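Local coordinates for protein 4-methyl-5(B-hydroxyethyl)-thiazole monophosphate biosynthesis enzyme (Vibrio cholerae O1 biovar El Tor, PDB 3OT1) that is of unknown function but belongs to the DJ-1/PfpI family and may act in thiazole monophosphate biosynthesis, at residues T31-R34 with Q38-M41. Numbering follows the deposited sequence.
Sequences TLVR and QVTM
No ring, amide or guanidinium face takes part where V39 meets L32 and V33; the contact is aliphatic throughout, and no hydrogen bond crosses it. Methyl CG2 of V39 carries most of it, reaching from the strand to the C-terminal part of helix 22-34. It meets the side of L32 at the CB methylene, with V39 CG2 3.7 Å from L32 CB, so the base of the leucine is touched rather than its branched end. On another flank the two valines meet methyl to methyl, V39 CG2 lying 3.7 Å from V33 CG2. Seen from V39 CG2, the directions to L32 CB and V33 CG2 are roughly 90° apart, and the methyl sits in the angle between consecutive helix residues. Behind it, V39 CB is 4.1 Å from V33 CG2, and the two side chains lie at a slant to each other. In V39, CG1 is anti to the backbone N (chi1 -178°), which leaves CG2 beside that N and facing the helix. V33 has nearly the same rotamer (chi1 169°) and likewise offers CG2, while its CG1 stays farther from V39. The segments are the return half of a beta-alpha-beta crossover: strand 11-16 leads into helix 22-34, and a short loop then brings the chain back as strand 38-43, parallel to and beside 11-16 in the central sheet of the DJ-1/PfpI fold. V39 also packs on V14 of that neighbouring strand and on V29, one helical turn before V33. L32 reaches I12 on the same strand and F37 in the loop. T31, on the same helix, packs instead on helix 166-178, which places helix 22-34 between that helix and strand 38-43.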
loop_
_atom_site.group_PDB
_atom_site.type_symbol
_atom_site.label_atom_id
_atom_site.label_comp_id
_atom_site.label_asym_id
_atom_site.label_seq_id
_atom_site.Cartn_x
_atom_site.Cartn_y
_atom_site.Cartn_z
ATOM N N THR A 31 2.207 7.085 -4.209
ATOM C CA THR A 31 2.034 8.406 -3.623
ATOM C C THR A 31 2.938 9.431 -4.279
ATOM O O THR A 31 2.518 10.555 -4.576
ATOM C CB THR A 31 2.228 8.358 -2.091
ATOM O OG1 THR A 31 1.300 7.416 -1.536
ATOM C CG2 THR A 31 1.971 9.702 -1.439
ATOM N N LEU A 32 4.184 9.064 -4.531
ATOM C CA LEU A 32 5.084 10.002 -5.190
ATOM C C LEU A 32 4.683 10.273 -6.635
ATOM O O LEU A 32 4.818 11.412 -7.085
ATOM C CB LEU A 32 6.522 9.485 -5.101
ATOM C CG LEU A 32 7.128 9.442 -3.702
ATOM C CD1 LEU A 32 8.425 8.633 -3.681
ATOM C CD2 LEU A 32 7.346 10.852 -3.202
ATOM N N VAL A 33 4.177 9.269 -7.344
ATOM C CA VAL A 33 3.685 9.488 -8.692
ATOM C C VAL A 33 2.476 10.447 -8.689
ATOM O O VAL A 33 2.336 11.300 -9.571
ATOM C CB VAL A 33 3.388 8.139 -9.389
ATOM C CG1 VAL A 33 2.631 8.364 -10.675
ATOM C CG2 VAL A 33 4.700 7.390 -9.647
ATOM N N ARG A 34 1.620 10.337 -7.690
ATOM C CA ARG A 34 0.502 11.240 -7.538
ATOM C C ARG A 34 0.934 12.690 -7.387
ATOM O O ARG A 34 0.186 13.615 -7.722
ATOM C CB ARG A 34 -0.381 10.848 -6.341
ATOM C CG ARG A 34 -1.211 9.585 -6.577
ATOM C CD ARG A 34 -1.823 9.099 -5.282
ATOM N NE ARG A 34 -2.739 7.980 -5.481
ATOM C CZ ARG A 34 -4.058 7.995 -5.327
ATOM N NH1 ARG A 34 -4.697 9.087 -4.942
ATOM N NH2 ARG A 34 -4.716 6.861 -5.547
ATOM N N GLN A 38 8.879 11.633 -10.902
ATOM C CA GLN A 38 9.302 10.536 -11.751
ATOM C C GLN A 38 10.009 9.517 -10.880
ATOM O O GLN A 38 11.080 9.790 -10.346
ATOM C CB GLN A 38 10.247 11.043 -12.843
ATOM C CG GLN A 38 9.578 11.958 -13.885
ATOM C CD GLN A 38 8.576 11.224 -14.783
ATOM O OE1 GLN A 38 7.391 11.582 -14.852
ATOM N NE2 GLN A 38 9.045 10.180 -15.459
ATOM N N VAL A 39 9.403 8.346 -10.755
ATOM C CA VAL A 39 9.859 7.329 -9.802
ATOM C C VAL A 39 10.391 6.135 -10.541
ATOM O O VAL A 39 9.715 5.555 -11.386
ATOM C CB VAL A 39 8.710 6.894 -8.869
ATOM C CG1 VAL A 39 9.218 5.869 -7.857
ATOM C CG2 VAL A 39 8.055 8.115 -8.179
ATOM N N THR A 40 11.622 5.757 -10.225
ATOM C CA THR A 40 12.285 4.605 -10.794
ATOM C C THR A 40 12.419 3.520 -9.732
ATOM O O THR A 40 13.083 3.720 -8.715
ATOM C CB THR A 40 13.691 4.985 -11.250
ATOM O OG1 THR A 40 13.579 6.004 -12.237
ATOM C CG2 THR A 40 14.443 3.799 -11.819
HETATM N N MSE A 41 11.868 2.346 -10.025
HETATM C CA MSE A 41 12.026 1.179 -9.173
HETATM C C MSE A 41 13.207 0.439 -9.791
HETATM O O MSE A 41 13.242 0.216 -11.007
HETATM C CB MSE A 41 10.779 0.309 -9.214
HETATM C CG MSE A 41 9.523 1.019 -8.725
HETATM SE SE MSE A 41 7.940 -0.097 -8.820
HETATM C CE MSE A 41 8.535 -1.396 -7.566
#